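Local coordinates for protein complement factor MASP-3 (Homo sapiens, PDB 3DEM) that probably acts as a serine protease of the complement system and binds mannan-binding lectin and ficolins through its CUB1-EGF-CUB2 region, at residues 47-50 against 56-59; 97-102 against 110-115; 195-200 against 273-278. All coordinates share one frame; numbering follows the deposited sequence.

Contact 1: residues 47-50 against 56-59. With CA (calcium ion), chain E.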
loop_
_atom_site.group_PDB
_atom_site.type_symbol
_atom_site.label_atom_id
_atom_site.label_comp_id
_atom_site.label_asym_id
_atom_site.label_seq_id
_atom_site.Cartn_x
_atom_site.Cartn_y
_atom_site.Cartn_z
ATOM N N ASN A 47 20.349 -12.328 -16.909
ATOM C CA ASN A 47 21.249 -12.802 -17.952
ATOM C C ASN A 47 21.580 -14.268 -17.720
ATOM O O ASN A 47 22.548 -14.596 -17.034
ATOM C CB ASN A 47 22.534 -11.968 -17.951
ATOM C CG ASN A 47 23.322 -12.106 -19.235
ATOM O OD1 ASN A 47 24.453 -12.604 -19.239
ATOM N ND2 ASN A 47 22.729 -11.663 -20.337
ATOM N N LEU A 48 20.761 -15.150 -18.283
ATOM C CA LEU A 48 20.948 -16.584 -18.098
ATOM C C LEU A 48 21.031 -17.336 -19.418
ATOM O O LEU A 48 20.694 -16.801 -20.475
ATOM C CB LEU A 48 19.816 -17.174 -17.253
ATOM C CG LEU A 48 20.051 -17.346 -15.750
ATOM C CD1 LEU A 48 20.012 -16.009 -15.027
ATOM C CD2 LEU A 48 19.018 -18.303 -15.166
ATOM N N GLU A 49 21.486 -18.583 -19.344
ATOM C CA GLU A 49 21.450 -19.488 -20.488
ATOM C C GLU A 49 19.993 -19.810 -20.841
ATOM O O GLU A 49 19.167 -19.986 -19.954
ATOM C CB GLU A 49 22.194 -20.781 -20.149
ATOM C CG GLU A 49 22.346 -21.756 -21.309
ATOM C CD GLU A 49 22.917 -23.096 -20.876
ATOM O OE1 GLU A 49 23.151 -23.285 -19.664
ATOM O OE2 GLU A 49 23.135 -23.965 -21.745
ATOM N N SER A 50 19.669 -19.895 -22.124
ATOM C CA SER A 50 18.308 -20.257 -22.523
ATOM C C SER A 50 18.174 -21.765 -22.774
ATOM O O SER A 50 19.091 -22.393 -23.307
ATOM C CB SER A 50 17.883 -19.467 -23.765
ATOM O OG SER A 50 16.498 -19.638 -24.044
ATOM N N TYR A 56 17.987 -26.250 -18.181
ATOM C CA TYR A 56 19.401 -26.137 -17.833
ATOM C C TYR A 56 19.623 -25.137 -16.701
ATOM O O TYR A 56 19.648 -25.515 -15.529
ATOM C CB TYR A 56 20.246 -25.794 -19.068
ATOM C CG TYR A 56 20.165 -26.839 -20.167
ATOM C CD1 TYR A 56 20.485 -26.526 -21.486
ATOM C CD2 TYR A 56 19.754 -28.139 -19.886
ATOM C CE1 TYR A 56 20.409 -27.484 -22.490
ATOM C CE2 TYR A 56 19.672 -29.100 -20.882
ATOM C CZ TYR A 56 19.998 -28.768 -22.180
ATOM O OH TYR A 56 19.915 -29.736 -23.166
ATOM N N ASP A 57 19.785 -23.863 -17.041
ATOM C CA ASP A 57 19.908 -22.821 -16.026
ATOM C C ASP A 57 18.554 -22.151 -15.826
ATOM O O ASP A 57 17.805 -21.956 -16.784
ATOM C CB ASP A 57 20.962 -21.789 -16.428
ATOM C CG ASP A 57 22.351 -22.388 -16.546
ATOM O OD1 ASP A 57 22.508 -23.595 -16.268
ATOM O OD2 ASP A 57 23.289 -21.654 -16.920
ATOM N N TYR A 58 18.229 -21.800 -14.588
ATOM C CA TYR A 58 16.931 -21.197 -14.325
ATOM C C TYR A 58 16.802 -20.459 -12.998
ATOM O O TYR A 58 17.556 -20.695 -12.049
ATOM C CB TYR A 58 15.825 -22.247 -14.428
ATOM C CG TYR A 58 15.929 -23.370 -13.425
ATOM C CD1 TYR A 58 15.472 -23.208 -12.122
ATOM C CD2 TYR A 58 16.468 -24.601 -13.782
ATOM C CE1 TYR A 58 15.556 -24.236 -11.200
ATOM C CE2 TYR A 58 16.551 -25.637 -12.869
ATOM C CZ TYR A 58 16.092 -25.445 -11.580
ATOM O OH TYR A 58 16.174 -26.465 -10.666
ATOM N N VAL A 59 15.842 -19.542 -12.965
ATOM C CA VAL A 59 15.369 -18.955 -11.727
ATOM C C VAL A 59 13.916 -19.383 -11.569
ATOM O O VAL A 59 13.056 -19.017 -12.370
ATOM C CB VAL A 59 15.479 -17.413 -11.721
ATOM C CG1 VAL A 59 14.781 -16.835 -10.497
ATOM C CG2 VAL A 59 16.942 -16.971 -11.762
HETATM CA CA CA E . 24.592 -23.661 -17.725
HETATM O O HOH W 1 18.257 -22.661 -19.095
HETATM O O HOH W 2 25.732 -21.948 -18.670
HETATM O O HOH W 3 25.956 -23.791 -15.524
#
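E49 and D57 are two of the four protein ligands in the calcium site of the first CUB domain. The site sits at one end of the beta sandwich, where the loop after strand 37-47 comes back to strand 58-62. E49 binds calcium with one oxygen, OE1, at 2.4 Å. D57 chelates the ion with both carboxylate oxygens, OD1 and OD2. E49 crosses D57 at about a right angle, and the two carboxylate planes stand 82° apart. The metal holds their oxygens close: E49 OE1 lies 3.2 Å from D57 OD2, a contact of two acceptors bridged by the cation. E49 reaches the ion with an extended chain, its CG anti to the backbone N (chi1 -174°). Two waters, D102 OD1 and S104 O complete the seven ligand atoms. D57 OD2 is also hydrogen-bonded to Y21 OH, which probably steadies the carboxylate. The other oxygen of E49, OE2, lies 3.7 Å from Y56 CD1 and meets the ring obliquely, the carboxylate and ring planes 40° apart. Away from the metal, L48 is buried against the start of the strand and touches F99 of strand 94-101. L48 CD2 packs 3.6 Å from Y58 N and 4.2 Å from V59 CG2. A further water ties the two backbones, donating to D57 O and, at 3.0 Å, to E49 O.

Contact 2: residues 97-102 against 110-115; sequences ITFRSD and TGFDAH. With CA (calcium ion), chain E.
One water oxygen beside S101 and D102 is gripped by three groups. The water oxygen binds calcium at 2.6 Å, donates to D102 O and is hydrogen-bonded to S101 OG. S101 OG has a second partner in P22 O. D102 binds the same ion directly through OD1, at 2.2 Å, while its OD2 stays 4.0 Å from the calcium. The CB of D102 lies over the rim of one face of the R100 guanidinium. Further back along the strand, F99 makes an apolar contact with residues 110-115. These two segments belong to the two facing antiparallel sheets of the CUB beta sandwich. Here the sheets meet through F99 and F112. F112 CE2 comes to 3.8 Å from F99 CB, and F99 CB and CG lie at the edge of the F112 ring, near its plane. The ring planes are 49° apart and the centroids 5.8 Å, an oblique pair. F99 CB points toward residues 110-115. With CG anti to the backbone N (chi1 166°), its ring runs past F112, the side chains sliding by in opposite directions. V59 touches both phenylalanines, I12 packs on F112, and Y21 meets F99 edge-to-face. T110 packs on F151 of the second subunit.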
loop_
_atom_site.group_PDB
_atom_site.type_symbol
_atom_site.label_atom_id
_atom_site.label_comp_id
_atom_site.label_asym_id
_atom_site.label_seq_id
_atom_site.Cartn_x
_atom_site.Cartn_y
_atom_site.Cartn_z
ATOM N N ILE A 97 12.536 -19.037 -3.930
ATOM C CA ILE A 97 13.253 -18.744 -5.162
ATOM C C ILE A 97 14.487 -19.626 -5.255
ATOM O O ILE A 97 15.296 -19.666 -4.328
ATOM C CB ILE A 97 13.696 -17.262 -5.212
ATOM C CG1 ILE A 97 12.481 -16.332 -5.146
ATOM C CG2 ILE A 97 14.518 -16.975 -6.468
ATOM C CD1 ILE A 97 12.840 -14.889 -4.892
ATOM N N THR A 98 14.627 -20.333 -6.370
ATOM C CA THR A 98 15.805 -21.158 -6.606
ATOM C C THR A 98 16.529 -20.735 -7.881
ATOM O O THR A 98 15.930 -20.674 -8.956
ATOM C CB THR A 98 15.438 -22.659 -6.694
ATOM O OG1 THR A 98 14.911 -23.093 -5.436
ATOM C CG2 THR A 98 16.663 -23.509 -7.046
ATOM N N PHE A 99 17.813 -20.422 -7.750
ATOM C CA PHE A 99 18.668 -20.247 -8.913
ATOM C C PHE A 99 19.485 -21.514 -9.114
ATOM O O PHE A 99 20.181 -21.960 -8.203
ATOM C CB PHE A 99 19.599 -19.045 -8.745
ATOM C CG PHE A 99 20.726 -19.008 -9.747
ATOM C CD1 PHE A 99 20.499 -18.607 -11.056
ATOM C CD2 PHE A 99 22.011 -19.377 -9.380
ATOM C CE1 PHE A 99 21.532 -18.578 -11.980
ATOM C CE2 PHE A 99 23.053 -19.349 -10.299
ATOM C CZ PHE A 99 22.810 -18.947 -11.598
ATOM N N ARG A 100 19.388 -22.106 -10.297
ATOM C CA ARG A 100 20.173 -23.288 -10.604
ATOM C C ARG A 100 21.039 -23.074 -11.829
ATOM O O ARG A 100 20.595 -22.517 -12.831
ATOM C CB ARG A 100 19.282 -24.509 -10.830
ATOM C CG ARG A 100 20.081 -25.800 -10.974
ATOM C CD ARG A 100 19.791 -26.489 -12.293
ATOM N NE ARG A 100 20.634 -27.662 -12.499
ATOM C CZ ARG A 100 20.582 -28.432 -13.580
ATOM N NH1 ARG A 100 19.729 -28.150 -14.555
ATOM N NH2 ARG A 100 21.384 -29.483 -13.688
ATOM N N SER A 101 22.275 -23.543 -11.735
ATOM C CA SER A 101 23.227 -23.482 -12.821
ATOM C C SER A 101 23.727 -24.906 -13.040
ATOM O O SER A 101 24.214 -25.542 -12.106
ATOM C CB SER A 101 24.380 -22.558 -12.424
ATOM O OG SER A 101 25.339 -22.439 -13.457
ATOM N N ASP A 102 23.581 -25.439 -14.247
ATOM C CA ASP A 102 24.040 -26.808 -14.484
ATOM C C ASP A 102 25.559 -26.879 -14.644
ATOM O O ASP A 102 26.272 -25.941 -14.285
ATOM C CB ASP A 102 23.296 -27.476 -15.652
ATOM C CG ASP A 102 23.481 -26.753 -16.972
ATOM O OD1 ASP A 102 24.152 -25.702 -17.006
ATOM O OD2 ASP A 102 22.945 -27.248 -17.989
ATOM N N THR A 110 25.901 -13.459 -16.689
ATOM C CA THR A 110 26.157 -12.673 -15.486
ATOM C C THR A 110 25.066 -12.773 -14.423
ATOM O O THR A 110 25.133 -12.103 -13.391
ATOM C CB THR A 110 26.411 -11.189 -15.824
ATOM O OG1 THR A 110 25.335 -10.691 -16.629
ATOM C CG2 THR A 110 27.732 -11.029 -16.573
ATOM N N GLY A 111 24.064 -13.608 -14.676
ATOM C CA GLY A 111 23.050 -13.906 -13.670
ATOM C C GLY A 111 21.940 -12.878 -13.530
ATOM O O GLY A 111 21.457 -12.332 -14.524
ATOM N N PHE A 112 21.531 -12.614 -12.291
ATOM C CA PHE A 112 20.383 -11.746 -12.047
ATOM C C PHE A 112 20.510 -10.874 -10.794
ATOM O O PHE A 112 21.326 -11.136 -9.909
ATOM C CB PHE A 112 19.104 -12.585 -11.964
ATOM C CG PHE A 112 18.976 -13.365 -10.685
ATOM C CD1 PHE A 112 18.274 -12.846 -9.606
ATOM C CD2 PHE A 112 19.568 -14.611 -10.556
ATOM C CE1 PHE A 112 18.162 -13.561 -8.426
ATOM C CE2 PHE A 112 19.461 -15.328 -9.380
ATOM C CZ PHE A 112 18.758 -14.804 -8.315
ATOM N N ASP A 113 19.685 -9.834 -10.745
ATOM C CA ASP A 113 19.570 -8.949 -9.597
ATOM C C ASP A 113 18.072 -8.762 -9.337
ATOM O O ASP A 113 17.342 -8.266 -10.200
ATOM C CB ASP A 113 20.252 -7.610 -9.892
ATOM C CG ASP A 113 20.061 -6.588 -8.778
ATOM O OD1 ASP A 113 20.012 -6.983 -7.591
ATOM O OD2 ASP A 113 19.964 -5.382 -9.095
ATOM N N ALA A 114 17.613 -9.173 -8.158
ATOM C CA ALA A 114 16.187 -9.157 -7.855
ATOM C C ALA A 114 15.856 -8.410 -6.564
ATOM O O ALA A 114 16.679 -8.309 -5.656
ATOM C CB ALA A 114 15.635 -10.576 -7.807
ATOM N N HIS A 115 14.634 -7.892 -6.500
ATOM C CA HIS A 115 14.158 -7.128 -5.357
ATOM C C HIS A 115 12.754 -7.580 -4.995
ATOM O O HIS A 115 11.933 -7.825 -5.875
ATOM C CB HIS A 115 14.145 -5.638 -5.697
ATOM C CG HIS A 115 15.506 -5.072 -5.962
ATOM N ND1 HIS A 115 16.179 -5.275 -7.148
ATOM C CD2 HIS A 115 16.325 -4.325 -5.188
ATOM C CE1 HIS A 115 17.352 -4.673 -7.094
ATOM N NE2 HIS A 115 17.464 -4.086 -5.916
HETATM CA CA CA E . 24.592 -23.661 -17.725
HETATM O O HOH W 3 25.956 -23.791 -15.524
HETATM O O HOH W 2 25.732 -21.948 -18.670
#

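Contact 3: residues 195-200 against 273-278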
loop_
_atom_site.group_PDB
_atom_site.type_symbol
_atom_site.label_atom_id
_atom_site.label_comp_id
_atom_site.label_asym_id
_atom_site.label_seq_id
_atom_site.Cartn_x
_atom_site.Cartn_y
_atom_site.Cartn_z
ATOM N N TYR A 195 -41.349 -8.177 20.625
ATOM C CA TYR A 195 -42.482 -7.275 20.494
ATOM C C TYR A 195 -43.564 -7.669 21.488
ATOM O O TYR A 195 -43.998 -8.826 21.519
ATOM C CB TYR A 195 -43.047 -7.323 19.079
ATOM C CG TYR A 195 -42.020 -7.094 17.997
ATOM C CD1 TYR A 195 -41.694 -5.811 17.580
ATOM C CD2 TYR A 195 -41.385 -8.171 17.379
ATOM C CE1 TYR A 195 -40.758 -5.606 16.575
ATOM C CE2 TYR A 195 -40.450 -7.978 16.387
ATOM C CZ TYR A 195 -40.139 -6.699 15.990
ATOM O OH TYR A 195 -39.207 -6.512 14.998
ATOM N N THR A 196 -44.008 -6.708 22.288
ATOM C CA THR A 196 -44.945 -6.998 23.364
ATOM C C THR A 196 -46.258 -6.237 23.237
ATOM O O THR A 196 -46.272 -5.002 23.197
ATOM C CB THR A 196 -44.310 -6.684 24.729
ATOM O OG1 THR A 196 -43.027 -7.305 24.797
ATOM C CG2 THR A 196 -45.177 -7.195 25.866
ATOM N N ILE A 197 -47.357 -6.984 23.171
ATOM C CA ILE A 197 -48.682 -6.393 23.157
ATOM C C ILE A 197 -49.275 -6.590 24.547
ATOM O O ILE A 197 -49.346 -7.720 25.045
ATOM C CB ILE A 197 -49.594 -7.023 22.078
ATOM C CG1 ILE A 197 -48.937 -6.927 20.693
ATOM C CG2 ILE A 197 -50.977 -6.351 22.073
ATOM C CD1 ILE A 197 -49.648 -7.721 19.622
ATOM N N GLU A 198 -49.652 -5.492 25.192
ATOM C CA GLU A 198 -50.261 -5.551 26.515
ATOM C C GLU A 198 -51.533 -4.724 26.545
ATOM O O GLU A 198 -51.472 -3.498 26.534
ATOM C CB GLU A 198 -49.301 -4.999 27.568
ATOM C CG GLU A 198 -48.092 -5.864 27.832
ATOM C CD GLU A 198 -48.160 -6.559 29.176
ATOM O OE1 GLU A 198 -49.267 -6.572 29.778
ATOM O OE2 GLU A 198 -47.105 -7.076 29.625
ATOM N N LEU A 199 -52.679 -5.391 26.584
ATOM C CA LEU A 199 -53.953 -4.691 26.737
ATOM C C LEU A 199 -54.525 -4.922 28.124
ATOM O O LEU A 199 -54.029 -5.752 28.881
ATOM C CB LEU A 199 -54.963 -5.163 25.697
ATOM C CG LEU A 199 -54.465 -5.277 24.258
ATOM C CD1 LEU A 199 -55.551 -5.904 23.410
ATOM C CD2 LEU A 199 -54.052 -3.919 23.703
ATOM N N GLU A 200 -55.585 -4.186 28.440
ATOM C CA GLU A 200 -56.280 -4.323 29.709
ATOM C C GLU A 200 -56.972 -5.682 29.812
ATOM O O GLU A 200 -57.291 -6.312 28.802
ATOM C CB GLU A 200 -57.298 -3.190 29.865
ATOM C CG GLU A 200 -58.234 -3.331 31.047
ATOM C CD GLU A 200 -59.402 -2.360 30.982
ATOM O OE1 GLU A 200 -59.449 -1.547 30.030
ATOM O OE2 GLU A 200 -60.269 -2.409 31.880
ATOM N N LEU A 273 -47.513 -7.483 10.580
ATOM C CA LEU A 273 -48.803 -7.917 11.068
ATOM C C LEU A 273 -49.564 -6.738 11.640
ATOM O O LEU A 273 -48.975 -5.715 12.019
ATOM C CB LEU A 273 -48.662 -9.046 12.102
ATOM C CG LEU A 273 -48.035 -8.777 13.472
ATOM C CD1 LEU A 273 -49.051 -8.122 14.422
ATOM C CD2 LEU A 273 -47.507 -10.073 14.059
ATOM N N SER A 274 -50.880 -6.872 11.676
ATOM C CA SER A 274 -51.701 -5.938 12.410
ATOM C C SER A 274 -52.415 -6.720 13.498
ATOM O O SER A 274 -52.727 -7.897 13.324
ATOM C CB SER A 274 -52.710 -5.249 11.489
ATOM O OG SER A 274 -53.610 -6.190 10.932
ATOM N N TYR A 275 -52.662 -6.069 14.625
ATOM C CA TYR A 275 -53.402 -6.704 15.699
ATOM C C TYR A 275 -54.595 -5.860 16.079
ATOM O O TYR A 275 -54.601 -4.652 15.862
ATOM C CB TYR A 275 -52.511 -6.929 16.925
ATOM C CG TYR A 275 -52.237 -5.679 17.732
ATOM C CD1 TYR A 275 -53.164 -5.207 18.664
ATOM C CD2 TYR A 275 -51.057 -4.971 17.571
ATOM C CE1 TYR A 275 -52.922 -4.061 19.405
ATOM C CE2 TYR A 275 -50.804 -3.827 18.306
ATOM C CZ TYR A 275 -51.741 -3.377 19.220
ATOM O OH TYR A 275 -51.498 -2.243 19.955
ATOM N N ARG A 276 -55.591 -6.512 16.663
ATOM C CA ARG A 276 -56.812 -5.863 17.099
ATOM C C ARG A 276 -57.281 -6.535 18.377
ATOM O O ARG A 276 -57.364 -7.757 18.450
ATOM C CB ARG A 276 -57.895 -5.983 16.024
ATOM C CG ARG A 276 -57.610 -5.151 14.797
ATOM C CD ARG A 276 -58.480 -5.536 13.610
ATOM N NE ARG A 276 -58.101 -4.753 12.436
ATOM C CZ ARG A 276 -56.995 -4.961 11.729
ATOM N NH1 ARG A 276 -56.161 -5.934 12.068
ATOM N NH2 ARG A 276 -56.722 -4.195 10.681
ATOM N N ALA A 277 -57.574 -5.730 19.387
ATOM C CA ALA A 277 -58.088 -6.247 20.643
ATOM C C ALA A 277 -59.602 -6.281 20.603
ATOM O O ALA A 277 -60.246 -5.237 20.579
ATOM C CB ALA A 277 -57.616 -5.391 21.802
ATOM N N ALA A 278 -60.164 -7.487 20.584
ATOM C CA ALA A 278 -61.617 -7.665 20.625
ATOM C C ALA A 278 -62.126 -7.555 22.062
ATOM O O ALA A 278 -61.466 -8.003 23.016
ATOM C CB ALA A 278 -62.008 -9.013 20.019
ATOM O OXT ALA A 278 -63.214 -7.014 22.294
#
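The Y275 ring carries I197 on one face. I197 CG2 lies 4.0 Å above the ring plane, offset toward the rim, and nearest to Y275 CE1. I197 CD1 sits on the same face, over the other side of the ring. I197 CD1 makes an off-centre CH-pi contact, 4.1 Å from the Y275 centroid and 29° from the ring normal. The ring atom closest to I197 CD1 is Y275 CD2, at 3.7 Å. The two branches of one isoleucine thus span the ring. The torsions explain this: CG2 is anti to the backbone N and CG1 is anti to the carbonyl carbon (chi1 -56°). L199 adds a looser contact, with its CD2 4.4 Å from Y275 CE1. L199 also neighbours A277, but their modelled separation is too short to be trusted. The second flat group, the R276 guanidinium, takes its partner at the edge. R276 NH1 donates to S274 OG at 2.8 Å, nearly straight and close to the guanidinium plane. The CB of R276 points away from residues 195-200. The polar end of Y275 is held by Q173, whose backbone O is hydrogen-bonded to Y275 OH. The I197, L199 and Y275 side chains lie in the core of the second CUB domain, a sandwich of two antiparallel sheets; R276 is on the outside. Strand 192-198 is at the margin of one sheet, beside 255-261. Strand 272-277 runs inside the other, between 175-179 and 205-209. L207 of strand 205-209 touches both I197 and Y275, and I178 of strand 175-179 also packs on I197.

From the N terminus, contact 1 comes first. It closes the short loop of residues 51-55, which holds C54, disulfide-bonded to C72. Contact 2 follows in series and closes the loop 103-109, which carries the calcium ligand S104. The two neither nest nor cross, but they touch. Strands 58-62 and 94-101 are neighbours in one sheet, and one calcium ion with two of its waters belongs to both. N47 is also joined to G111 by a probable backbone hydrogen bond. Contact 3, in the second CUB domain, has its centre about 82 and 79 Å from those of contacts 1 and 2. It joins an early strand there to the C-terminal one across the sandwich.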